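PDB 2JGP: tyrocidine synthetase 3 from Brevibacillus brevis, which helps assemble the antibiotic tyrocidine as a nonribosomal peptide synthetase, represented here by a peptidyl carrier domain joined to the condensation domain that forms a peptide bond. Local coordinates for residues L31-F34 with F35-G38; K67-I70 with Q71-A74; I224-G227 with V228-G231; E236-Q239 with L240-D244. All coordinates share one frame; numbering follows the deposited sequence.

Contact 1 of 4, residues L31-F34 with F35-G38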
ATOM      1  N   LEU A  31       5.558   8.154  23.501  1.00 63.74           N
ATOM      2  CA  LEU A  31       5.674   8.080  24.959  1.00 64.03           C
ATOM      3  C   LEU A  31       5.509   9.433  25.651  1.00 64.19           C
ATOM      4  O   LEU A  31       5.510   9.498  26.880  1.00 64.14           O
ATOM      5  CB  LEU A  31       7.028   7.473  25.359  1.00 64.23           C
ATOM      6  CG  LEU A  31       7.347   6.083  24.798  1.00 64.62           C
ATOM      7  CD1 LEU A  31       8.727   5.615  25.247  1.00 65.21           C
ATOM      8  CD2 LEU A  31       6.275   5.078  25.205  1.00 64.93           C
ATOM      9  N   ASP A  32       5.379  10.512  24.882  1.00 64.25           N
ATOM     10  CA  ASP A  32       5.303  11.846  25.485  1.00 64.67           C
ATOM     11  C   ASP A  32       4.003  12.031  26.268  1.00 64.39           C
ATOM     12  O   ASP A  32       2.947  11.582  25.838  1.00 64.26           O
ATOM     13  CB  ASP A  32       5.462  12.941  24.426  1.00 65.00           C
ATOM     14  CG  ASP A  32       6.921  13.166  24.032  1.00 66.83           C
ATOM     15  OD1 ASP A  32       7.779  13.330  24.929  1.00 69.49           O
ATOM     16  OD2 ASP A  32       7.212  13.198  22.823  1.00 69.81           O
ATOM     17  N   ASP A  33       4.111  12.677  27.427  1.00 64.39           N
ATOM     18  CA  ASP A  33       2.975  12.938  28.311  1.00 64.40           C
ATOM     19  C   ASP A  33       2.620  14.419  28.203  1.00 64.49           C
ATOM     20  O   ASP A  33       3.487  15.287  28.363  1.00 64.14           O
ATOM     21  CB  ASP A  33       3.333  12.554  29.754  1.00 64.67           C
ATOM     22  CG  ASP A  33       2.220  12.867  30.753  1.00 64.87           C
ATOM     23  OD1 ASP A  33       1.913  14.057  30.973  1.00 65.68           O
ATOM     24  OD2 ASP A  33       1.662  11.916  31.339  1.00 66.62           O
ATOM     25  N   PHE A  34       1.345  14.695  27.930  1.00 64.46           N
ATOM     26  CA  PHE A  34       0.857  16.057  27.665  1.00 64.46           C
ATOM     27  C   PHE A  34       1.215  17.046  28.773  1.00 64.68           C
ATOM     28  O   PHE A  34       1.599  18.187  28.510  1.00 64.89           O
ATOM     29  CB  PHE A  34      -0.666  16.041  27.474  1.00 64.27           C
ATOM     30  CG  PHE A  34      -1.230  17.368  27.057  1.00 63.89           C
ATOM     31  CD1 PHE A  34      -1.117  17.797  25.745  1.00 63.11           C
ATOM     32  CD2 PHE A  34      -1.853  18.195  27.984  1.00 63.89           C
ATOM     33  CE1 PHE A  34      -1.623  19.027  25.355  1.00 63.26           C
ATOM     34  CE2 PHE A  34      -2.363  19.429  27.603  1.00 63.67           C
ATOM     35  CZ  PHE A  34      -2.247  19.843  26.285  1.00 63.56           C
ATOM     36  N   PHE A  35       1.105  16.588  30.010  1.00 64.76           N
ATOM     37  CA  PHE A  35       1.311  17.439  31.166  1.00 65.20           C
ATOM     38  C   PHE A  35       2.797  17.559  31.502  1.00 65.37           C
ATOM     39  O   PHE A  35       3.251  18.613  31.947  1.00 65.75           O
ATOM     40  CB  PHE A  35       0.462  16.921  32.325  1.00 65.32           C
ATOM     41  CG  PHE A  35      -0.995  16.801  31.970  1.00 65.43           C
ATOM     42  CD1 PHE A  35      -1.511  15.607  31.481  1.00 65.83           C
ATOM     43  CD2 PHE A  35      -1.836  17.902  32.064  1.00 65.93           C
ATOM     44  CE1 PHE A  35      -2.848  15.506  31.120  1.00 65.83           C
ATOM     45  CE2 PHE A  35      -3.173  17.807  31.712  1.00 66.09           C
ATOM     46  CZ  PHE A  35      -3.681  16.608  31.233  1.00 66.15           C
ATOM     47  N   ALA A  36       3.561  16.499  31.248  1.00 65.68           N
ATOM     48  CA  ALA A  36       5.023  16.569  31.360  1.00 65.80           C
ATOM     49  C   ALA A  36       5.597  17.562  30.342  1.00 65.82           C
ATOM     50  O   ALA A  36       6.590  18.238  30.626  1.00 65.20           O
ATOM     51  CB  ALA A  36       5.653  15.192  31.169  1.00 65.89           C
ATOM     52  N   LEU A  37       4.967  17.648  29.170  1.00 65.63           N
ATOM     53  CA  LEU A  37       5.393  18.574  28.114  1.00 65.86           C
ATOM     54  C   LEU A  37       5.008  20.031  28.396  1.00 65.75           C
ATOM     55  O   LEU A  37       5.371  20.925  27.629  1.00 65.91           O
ATOM     56  CB  LEU A  37       4.831  18.143  26.747  1.00 65.90           C
ATOM     57  CG  LEU A  37       5.406  16.866  26.117  1.00 66.68           C
ATOM     58  CD1 LEU A  37       4.675  16.547  24.818  1.00 66.81           C
ATOM     59  CD2 LEU A  37       6.914  16.961  25.873  1.00 67.29           C
ATOM     60  N   GLY A  38       4.271  20.269  29.479  1.00 65.41           N
ATOM     61  CA  GLY A  38       3.939  21.622  29.916  1.00 65.20           C
ATOM     62  C   GLY A  38       2.489  22.027  29.733  1.00 64.99           C
ATOM     63  O   GLY A  38       2.114  23.149  30.076  1.00 64.83           O
TER

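Contact 2 of 4, residues K67-I70 with Q71-A74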
ATOM      1  N   LYS A  67      -5.611   9.203  30.137  1.00 65.40           N
ATOM      2  CA  LYS A  67      -4.710   8.626  29.142  1.00 65.34           C
ATOM      3  C   LYS A  67      -3.807   9.741  28.605  1.00 64.51           C
ATOM      4  O   LYS A  67      -3.985  10.195  27.476  1.00 64.84           O
ATOM      5  CB  LYS A  67      -5.519   8.017  27.994  1.00 65.37           C
ATOM      6  CG  LYS A  67      -6.659   7.098  28.398  1.00 67.27           C
ATOM      7  CD  LYS A  67      -6.188   5.728  28.847  1.00 69.18           C
ATOM      8  CE  LYS A  67      -7.339   4.716  28.804  1.00 69.56           C
ATOM      9  NZ  LYS A  67      -6.839   3.332  28.961  1.00 70.16           N
ATOM     10  N   PRO A  68      -2.843  10.198  29.424  1.00 63.88           N
ATOM     11  CA  PRO A  68      -2.081  11.413  29.123  1.00 63.31           C
ATOM     12  C   PRO A  68      -0.917  11.275  28.134  1.00 62.85           C
ATOM     13  O   PRO A  68      -0.242  12.269  27.866  1.00 63.20           O
ATOM     14  CB  PRO A  68      -1.557  11.825  30.497  1.00 63.37           C
ATOM     15  CG  PRO A  68      -1.330  10.526  31.189  1.00 63.53           C
ATOM     16  CD  PRO A  68      -2.445   9.623  30.722  1.00 63.86           C
ATOM     17  N   THR A  69      -0.686  10.080  27.589  1.00 62.04           N
ATOM     18  CA  THR A  69       0.377   9.894  26.610  1.00 61.50           C
ATOM     19  C   THR A  69      -0.208   9.623  25.228  1.00 61.41           C
ATOM     20  O   THR A  69      -1.327   9.122  25.103  1.00 60.84           O
ATOM     21  CB  THR A  69       1.323   8.739  27.007  1.00 61.60           C
ATOM     22  OG1 THR A  69       0.590   7.513  27.055  1.00 61.01           O
ATOM     23  CG2 THR A  69       1.982   9.007  28.357  1.00 61.41           C
ATOM     24  N   ILE A  70       0.556   9.962  24.194  1.00 61.30           N
ATOM     25  CA  ILE A  70       0.128   9.762  22.814  1.00 61.19           C
ATOM     26  C   ILE A  70      -0.321   8.318  22.560  1.00 61.20           C
ATOM     27  O   ILE A  70      -1.362   8.088  21.944  1.00 61.09           O
ATOM     28  CB  ILE A  70       1.255  10.118  21.812  1.00 61.17           C
ATOM     29  CG1 ILE A  70       1.504  11.628  21.776  1.00 62.29           C
ATOM     30  CG2 ILE A  70       0.914   9.619  20.411  1.00 61.41           C
ATOM     31  CD1 ILE A  70       0.351  12.439  21.199  1.00 63.63           C
ATOM     32  N   GLN A  71       0.459   7.343  23.026  1.00 60.63           N
ATOM     33  CA  GLN A  71       0.127   5.943  22.730  1.00 60.44           C
ATOM     34  C   GLN A  71      -1.165   5.506  23.413  1.00 60.49           C
ATOM     35  O   GLN A  71      -1.958   4.777  22.826  1.00 60.45           O
ATOM     36  CB  GLN A  71       1.284   4.991  23.057  1.00 60.39           C
ATOM     37  CG  GLN A  71       1.684   4.917  24.514  1.00 60.34           C
ATOM     38  CD  GLN A  71       2.858   3.978  24.745  1.00 60.82           C
ATOM     39  OE1 GLN A  71       3.416   3.421  23.805  1.00 61.36           O
ATOM     40  NE2 GLN A  71       3.244   3.813  26.003  1.00 59.34           N
ATOM     41  N   GLU A  72      -1.391   5.963  24.638  1.00 60.58           N
ATOM     42  CA  GLU A  72      -2.614   5.601  25.351  1.00 60.87           C
ATOM     43  C   GLU A  72      -3.843   6.233  24.717  1.00 61.11           C
ATOM     44  O   GLU A  72      -4.883   5.587  24.593  1.00 60.75           O
ATOM     45  CB  GLU A  72      -2.545   6.035  26.803  1.00 61.04           C
ATOM     46  CG  GLU A  72      -1.550   5.276  27.644  1.00 62.28           C
ATOM     47  CD  GLU A  72      -1.434   5.875  29.028  1.00 64.45           C
ATOM     48  OE1 GLU A  72      -1.983   5.274  29.962  1.00 66.67           O
ATOM     49  OE2 GLU A  72      -0.829   6.961  29.171  1.00 65.71           O
ATOM     50  N   LEU A  73      -3.725   7.505  24.349  1.00 61.21           N
ATOM     51  CA  LEU A  73      -4.855   8.257  23.802  1.00 61.98           C
ATOM     52  C   LEU A  73      -5.192   7.779  22.395  1.00 62.18           C
ATOM     53  O   LEU A  73      -6.362   7.676  22.039  1.00 62.36           O
ATOM     54  CB  LEU A  73      -4.545   9.757  23.812  1.00 62.37           C
ATOM     55  CG  LEU A  73      -5.702  10.737  23.574  1.00 63.25           C
ATOM     56  CD1 LEU A  73      -6.805  10.568  24.612  1.00 62.94           C
ATOM     57  CD2 LEU A  73      -5.172  12.156  23.604  1.00 64.05           C
ATOM     58  N   ALA A  74      -4.170   7.471  21.598  1.00 62.07           N
ATOM     59  CA  ALA A  74      -4.387   6.851  20.280  1.00 62.38           C
ATOM     60  C   ALA A  74      -5.102   5.506  20.393  1.00 62.41           C
ATOM     61  O   ALA A  74      -6.027   5.227  19.630  1.00 62.47           O
ATOM     62  CB  ALA A  74      -3.065   6.681  19.540  1.00 62.45           C
TER
HETATM   63  O   HOH W   1      -5.782   3.560  26.067  1.00 36.14           O
HETATM   64  O   HOH W   2       2.156   5.535  28.064  1.00 38.33           O

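Contact 3 of 4, residues I224-G227 with V228-G231. With SO4 (sulfate ion), chain B.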
ATOM      1  N   ILE A 224     -11.878  -7.543  -5.680  1.00 61.43           N
ATOM      2  CA  ILE A 224     -12.183  -8.239  -4.416  1.00 61.58           C
ATOM      3  C   ILE A 224     -10.933  -8.714  -3.663  1.00 61.64           C
ATOM      4  O   ILE A 224     -11.015  -9.520  -2.732  1.00 61.68           O
ATOM      5  CB  ILE A 224     -13.210  -9.393  -4.643  1.00 61.68           C
ATOM      6  CG1 ILE A 224     -12.765 -10.385  -5.720  1.00 62.25           C
ATOM      7  CG2 ILE A 224     -14.553  -8.816  -5.042  1.00 61.22           C
ATOM      8  CD1 ILE A 224     -11.611 -11.257  -5.332  1.00 62.83           C
ATOM      9  N   SER A 225      -9.773  -8.191  -4.044  1.00 61.58           N
ATOM     10  CA  SER A 225      -8.518  -8.618  -3.437  1.00 61.64           C
ATOM     11  C   SER A 225      -7.427  -7.562  -3.589  1.00 61.65           C
ATOM     12  O   SER A 225      -7.651  -6.505  -4.185  1.00 61.36           O
ATOM     13  CB  SER A 225      -8.077  -9.947  -4.055  1.00 61.83           C
ATOM     14  OG  SER A 225      -7.031 -10.539  -3.321  1.00 62.14           O
ATOM     15  N   ASP A 226      -6.271  -7.839  -2.992  1.00 61.29           N
ATOM     16  CA  ASP A 226      -5.047  -7.073  -3.215  1.00 61.36           C
ATOM     17  C   ASP A 226      -3.842  -7.893  -2.744  1.00 61.75           C
ATOM     18  O   ASP A 226      -3.998  -9.047  -2.314  1.00 61.42           O
ATOM     19  CB  ASP A 226      -5.106  -5.654  -2.584  1.00 61.08           C
ATOM     20  CG  ASP A 226      -5.216  -5.661  -1.073  1.00 61.07           C
ATOM     21  OD1 ASP A 226      -5.039  -6.727  -0.448  1.00 60.14           O
ATOM     22  OD2 ASP A 226      -5.463  -4.564  -0.508  1.00 61.01           O
ATOM     23  N   GLY A 227      -2.650  -7.309  -2.842  1.00 61.82           N
ATOM     24  CA  GLY A 227      -1.411  -8.000  -2.513  1.00 62.22           C
ATOM     25  C   GLY A 227      -1.444  -8.626  -1.136  1.00 61.96           C
ATOM     26  O   GLY A 227      -1.142  -9.810  -0.975  1.00 62.44           O
ATOM     27  N   VAL A 228      -1.823  -7.832  -0.142  1.00 62.17           N
ATOM     28  CA  VAL A 228      -1.961  -8.334   1.222  1.00 62.30           C
ATOM     29  C   VAL A 228      -3.011  -9.452   1.302  1.00 62.29           C
ATOM     30  O   VAL A 228      -2.785 -10.449   1.983  1.00 61.73           O
ATOM     31  CB  VAL A 228      -2.297  -7.200   2.218  1.00 62.32           C
ATOM     32  CG1 VAL A 228      -2.786  -7.758   3.544  1.00 62.57           C
ATOM     33  CG2 VAL A 228      -1.082  -6.303   2.433  1.00 62.26           C
ATOM     34  N   SER A 229      -4.142  -9.295   0.607  1.00 62.43           N
ATOM     35  CA  SER A 229      -5.196 -10.319   0.652  1.00 62.41           C
ATOM     36  C   SER A 229      -4.709 -11.657   0.084  1.00 63.19           C
ATOM     37  O   SER A 229      -5.024 -12.713   0.633  1.00 63.14           O
ATOM     38  CB  SER A 229      -6.457  -9.879  -0.089  1.00 62.64           C
ATOM     39  OG  SER A 229      -6.941  -8.633   0.375  1.00 60.17           O
ATOM     40  N   SER A 230      -3.932 -11.610  -0.999  1.00 63.81           N
ATOM     41  CA  SER A 230      -3.350 -12.824  -1.583  1.00 64.43           C
ATOM     42  C   SER A 230      -2.444 -13.550  -0.598  1.00 64.12           C
ATOM     43  O   SER A 230      -2.430 -14.783  -0.557  1.00 64.20           O
ATOM     44  CB  SER A 230      -2.575 -12.501  -2.865  1.00 64.62           C
ATOM     45  OG  SER A 230      -3.424 -11.881  -3.807  1.00 67.45           O
ATOM     46  N   GLY A 231      -1.700 -12.792   0.206  1.00 63.81           N
ATOM     47  CA  GLY A 231      -0.871 -13.377   1.257  1.00 63.66           C
ATOM     48  C   GLY A 231      -1.717 -14.084   2.301  1.00 63.37           C
ATOM     49  O   GLY A 231      -1.402 -15.202   2.711  1.00 63.15           O
TER
HETATM   50  S   SO4 B1523      -1.373  -4.916  -4.979  1.00 70.09           S
HETATM   51  O1  SO4 B1523      -2.787  -5.116  -4.715  1.00 69.06           O
HETATM   52  O2  SO4 B1523      -1.172  -3.683  -5.731  1.00 70.35           O
HETATM   53  O3  SO4 B1523      -0.663  -4.824  -3.707  1.00 70.60           O
HETATM   54  O4  SO4 B1523      -0.867  -6.048  -5.752  1.00 70.60           O

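Contact 4 of 4, residues E236-Q239 with L240-D244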
ATOM      1  N   GLU A 236      -3.880 -18.940   4.766  1.00 63.52           N
ATOM      2  CA  GLU A 236      -5.077 -19.598   5.283  1.00 63.90           C
ATOM      3  C   GLU A 236      -5.430 -20.864   4.509  1.00 64.11           C
ATOM      4  O   GLU A 236      -5.989 -21.799   5.078  1.00 64.22           O
ATOM      5  CB  GLU A 236      -6.257 -18.628   5.309  1.00 64.03           C
ATOM      6  CG  GLU A 236      -6.053 -17.490   6.296  1.00 64.14           C
ATOM      7  CD  GLU A 236      -7.295 -16.674   6.528  1.00 64.99           C
ATOM      8  OE1 GLU A 236      -8.286 -16.875   5.803  1.00 65.65           O
ATOM      9  OE2 GLU A 236      -7.278 -15.819   7.436  1.00 66.32           O
ATOM     10  N   TRP A 237      -5.102 -20.893   3.218  1.00 64.33           N
ATOM     11  CA  TRP A 237      -5.278 -22.100   2.416  1.00 64.48           C
ATOM     12  C   TRP A 237      -4.414 -23.234   2.985  1.00 64.35           C
ATOM     13  O   TRP A 237      -4.892 -24.355   3.178  1.00 64.18           O
ATOM     14  CB  TRP A 237      -4.918 -21.844   0.949  1.00 64.53           C
ATOM     15  CG  TRP A 237      -5.074 -23.071   0.113  1.00 65.22           C
ATOM     16  CD1 TRP A 237      -6.224 -23.539  -0.442  1.00 65.12           C
ATOM     17  CD2 TRP A 237      -4.049 -24.016  -0.223  1.00 65.39           C
ATOM     18  NE1 TRP A 237      -5.982 -24.716  -1.113  1.00 65.82           N
ATOM     19  CE2 TRP A 237      -4.654 -25.030  -0.994  1.00 65.51           C
ATOM     20  CE3 TRP A 237      -2.679 -24.102   0.051  1.00 65.62           C
ATOM     21  CZ2 TRP A 237      -3.936 -26.116  -1.498  1.00 65.19           C
ATOM     22  CZ3 TRP A 237      -1.963 -25.184  -0.455  1.00 65.16           C
ATOM     23  CH2 TRP A 237      -2.597 -26.175  -1.220  1.00 64.93           C
ATOM     24  N   VAL A 238      -3.147 -22.923   3.257  1.00 64.33           N
ATOM     25  CA  VAL A 238      -2.205 -23.869   3.862  1.00 64.45           C
ATOM     26  C   VAL A 238      -2.707 -24.383   5.213  1.00 64.52           C
ATOM     27  O   VAL A 238      -2.636 -25.586   5.494  1.00 64.46           O
ATOM     28  CB  VAL A 238      -0.806 -23.216   4.051  1.00 64.54           C
ATOM     29  CG1 VAL A 238       0.085 -24.065   4.952  1.00 64.49           C
ATOM     30  CG2 VAL A 238      -0.144 -22.991   2.697  1.00 64.46           C
ATOM     31  N   GLN A 239      -3.208 -23.472   6.042  1.00 64.50           N
ATOM     32  CA  GLN A 239      -3.768 -23.831   7.348  1.00 64.45           C
ATOM     33  C   GLN A 239      -5.017 -24.707   7.211  1.00 64.56           C
ATOM     34  O   GLN A 239      -5.137 -25.734   7.883  1.00 64.23           O
ATOM     35  CB  GLN A 239      -4.099 -22.571   8.159  1.00 64.34           C
ATOM     36  CG  GLN A 239      -2.879 -21.857   8.726  1.00 64.75           C
ATOM     37  CD  GLN A 239      -3.223 -20.508   9.333  1.00 65.45           C
ATOM     38  OE1 GLN A 239      -3.506 -19.548   8.616  1.00 67.46           O
ATOM     39  NE2 GLN A 239      -3.197 -20.427  10.658  1.00 67.00           N
ATOM     40  N   LEU A 240      -5.937 -24.296   6.337  1.00 64.74           N
ATOM     41  CA  LEU A 240      -7.180 -25.046   6.104  1.00 65.07           C
ATOM     42  C   LEU A 240      -6.929 -26.443   5.537  1.00 65.48           C
ATOM     43  O   LEU A 240      -7.603 -27.399   5.930  1.00 65.50           O
ATOM     44  CB  LEU A 240      -8.122 -24.272   5.179  1.00 64.93           C
ATOM     45  CG  LEU A 240      -8.786 -23.042   5.807  1.00 64.83           C
ATOM     46  CD1 LEU A 240      -9.411 -22.161   4.725  1.00 64.31           C
ATOM     47  CD2 LEU A 240      -9.816 -23.440   6.862  1.00 63.34           C
ATOM     48  N   TYR A 241      -5.962 -26.560   4.626  1.00 65.94           N
ATOM     49  CA  TYR A 241      -5.556 -27.862   4.088  1.00 66.46           C
ATOM     50  C   TYR A 241      -5.083 -28.804   5.203  1.00 67.02           C
ATOM     51  O   TYR A 241      -5.327 -30.010   5.147  1.00 67.19           O
ATOM     52  CB  TYR A 241      -4.452 -27.698   3.037  1.00 66.28           C
ATOM     53  CG  TYR A 241      -4.084 -28.985   2.316  1.00 66.02           C
ATOM     54  CD1 TYR A 241      -4.644 -29.301   1.078  1.00 65.87           C
ATOM     55  CD2 TYR A 241      -3.172 -29.885   2.871  1.00 66.08           C
ATOM     56  CE1 TYR A 241      -4.308 -30.479   0.414  1.00 65.93           C
ATOM     57  CE2 TYR A 241      -2.834 -31.061   2.218  1.00 65.95           C
ATOM     58  CZ  TYR A 241      -3.404 -31.352   0.988  1.00 65.78           C
ATOM     59  OH  TYR A 241      -3.065 -32.520   0.335  1.00 65.35           O
ATOM     60  N   GLN A 242      -4.409 -28.245   6.208  1.00 67.78           N
ATOM     61  CA  GLN A 242      -3.955 -29.011   7.372  1.00 68.41           C
ATOM     62  C   GLN A 242      -5.077 -29.268   8.385  1.00 68.64           C
ATOM     63  O   GLN A 242      -4.879 -30.006   9.352  1.00 68.53           O
ATOM     64  CB  GLN A 242      -2.811 -28.279   8.080  1.00 68.77           C
ATOM     65  CG  GLN A 242      -1.558 -28.072   7.231  1.00 69.80           C
ATOM     66  CD  GLN A 242      -0.584 -27.091   7.870  1.00 71.16           C
ATOM     67  OE1 GLN A 242      -0.533 -26.959   9.094  1.00 73.34           O
ATOM     68  NE2 GLN A 242       0.197 -26.407   7.045  1.00 71.06           N
ATOM     69  N   GLY A 243      -6.238 -28.651   8.175  1.00 69.01           N
ATOM     70  CA  GLY A 243      -7.398 -28.843   9.042  1.00 69.29           C
ATOM     71  C   GLY A 243      -7.444 -27.902  10.236  1.00 69.57           C
ATOM     72  O   GLY A 243      -8.177 -28.151  11.194  1.00 69.63           O
ATOM     73  N   ASP A 244      -6.675 -26.815  10.177  1.00 69.80           N
ATOM     74  CA  ASP A 244      -6.639 -25.839  11.268  1.00 69.89           C
ATOM     75  C   ASP A 244      -7.914 -25.009  11.303  1.00 69.63           C
ATOM     76  O   ASP A 244      -8.590 -24.853  10.290  1.00 69.45           O
ATOM     77  CB  ASP A 244      -5.425 -24.911  11.135  1.00 70.06           C
ATOM     78  CG  ASP A 244      -4.104 -25.628  11.384  1.00 70.87           C
ATOM     79  OD1 ASP A 244      -4.114 -26.731  11.965  1.00 71.93           O
ATOM     80  OD2 ASP A 244      -3.051 -25.078  11.002  1.00 73.04           O
TER

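Contact 1 of 4, residues L31-F34 with F35-G38
The chain turns back at D33, whose oxygens accept the amides of F35, A36 and L37. The side-chain oxygen OD1 takes two of them. F35 N lies 2.8 Å from D33 OD1 and forms an Asx turn. A36 N lies 3.0 Å from D33 OD1 and makes the straighter bond, at 161°. Both donors come to the anti side of OD1 but from opposite faces of the carboxylate plane. CG of D33 is anti to the backbone N (chi1 177°), which brings the carboxylate over the turn. The backbone adds a bond of its own, L37 N to D33 O at 2.9 Å. Together these bonds make an Asx motif. A type I turn from F35 to G38 follows, closed by G38 N on F35 O.

The aromatic contact is a T-shaped pair. F34 turns an edge to the face of F35, with ring centroids 5.3 Å apart and planes at 83°. CD2 of F34 sits over the centre of the F35 ring.

The apolar packing is smaller. CD1 of L37 meets CB of D32 at 3.7 Å, and the two side chains cross at about a right angle. CB of A36 rests on CB of D33. OD2 of D32 is bonded outside this loop, to G29 N and, in a salt bridge, to R1.

The sequence is that of the carrier-protein motif leading to the phosphopantetheine serine. This loop joins helix 10-23 to helix 41-55. F34 packs on both helices, edge-to-face with W19, and F35 meets F65 of helix 61-66.

Contact 2 of 4, residues K67-I70 with Q71-A74
K67 leaves helical geometry after helix 61-66, and the chain turns through P68 and T69 into helix 70-79. T69 is the N-cap. The first turn is closed by L73 N on T69 O at 3.0 Å and A74 N on I70 O at 2.9 Å. Both bonds are nearly straight, at 163° and 164°.

The main side-chain contact is between T69 and E72. OG1 of T69 stands between its own backbone N and carbonyl carbon (chi1 62°), which points it at the amides of the new helix. It accepts from E72 N in a weak capping bond of 3.5 Å. It also donates to E72 OE2 at 2.6 Å, where it meets the anti lone pair. The E72 chain, extended beyond CG, brings OE2 alongside the T69 hydroxyl. CD of P68 touches the same OE2 at 3.5 Å. A water donates to T69 OG1 and accepts from Q71 NE2. The other end of the Q71 amide, OE1, is bonded to R8.

K67 crosses E72 at about a right angle, CB to CB at 3.8 Å. Its chain bends at chi2, and NZ reaches a second water that donates to E72 O.

The hydroxyl of T69 therefore has three polar partners, which probably fixes its rotation. E72 lies in the first turn of the helix, where the amide ends would probably stabilise a negative charge. K67 NZ is 5.3 Å from E72 OE1, too far for a salt bridge, but it may add to this effect.

Contact 3 of 4, residues I224-G227 with V228-G231
D226 and S229 form the tight part of the contact. D226 is the N-cap of helix 227-241. Its CG stands between the backbone N and the carbonyl carbon (chi1 64°), which brings OD1 to the S229 amide. S229 N meets D226 OD1 nearly end-on at 2.9 Å. S229 OG is 2.8 Å from the same D226 OD1, but the hydroxyl also faces G369 O, and its proton is not settled between them. S230 gives D226 O two bonds. The amide N comes at 2.9 Å, while S230 OG approaches D226 O from above the carbonyl plane at 3.3 Å. S225 OG is buried against S229 CB and has no polar partner in the model.

The other side is looser. G227 and G231 are exposed, and G231 N to G227 O is longer at 3.3 Å. G227 N binds O1 of a sulfate, probably from the crystallisation liquor, at 2.9 Å.

The HHxxxDG motif of condensation domains fills the loop after strand 213-220, and its D226 and G227 start helix 227-241. D226 OD1 also makes a salt bridge to R359, and OD2 accepts from F371 N and V372 N. These partners lie between strands 350-356 and 373-379, so D226 ties its helix to that loop.

Contact 4 of 4, residues E236-Q239 with L240-D244
W237 and Y241 lie one helical turn apart and point the same way. The six-membered ring of W237 and the Y241 ring are inclined by 39°, with centroids 5.6 Å apart, so the pair is neither stacked nor edge-to-face. The nearest atoms are W237 CZ2 and Y241 CD1, at 4.2 Å. In both residues CG is anti to the backbone N, and this carries the two rings out on one side of the helix. There they face helix 133-146. W237 also meets the ring of F140, and Y241 OH accepts from E132 N.

V238 and Q242 form a second pair, again side by side. CG of Q242 lies 3.2 Å from V238 O. L240 folds back toward the preceding turn, with its CG 3.1 Å from E236 O. The carboxylate of E236 is held by R146 and H147.

Q239 and D244 meet differently. Their side chains cross at about a right angle. CB and CG of Q239 each lie 3.9 Å from D244 OD2.

The backbone turns sharply here. G243 has positive phi (88°), a backbone conformation that glycine adopts easily. D244 N bonds to Q239 O at 3.0 Å (6→1), and G243 N bonds to L240 O at 2.9 Å (5→2). With the positive phi at G243, these bonds form a Schellman motif, here at the C-terminal end of helix 227-241.

The four contacts follow one another along the chain and fall into two pairs. Contacts 1 and 2 belong to the carrier domain, with centres about 10 Å apart. They touch directly: F34 N and P68 O, 2.9 Å apart, probably form a hydrogen bond that joins the loop before helix 41-55 to the loop that leads into helix 70-79. Contacts 3 and 4 belong to the condensation domain and mark the two ends of helix 227-241, with centres about 17 Å apart. The pairs do not touch. The carrier-motif loop and the HHxxxDG loop, contacts 1 and 3, have centres about 40 Å apart. A phosphopantetheine arm probably cannot span this, so the carrier probably has to move for condensation.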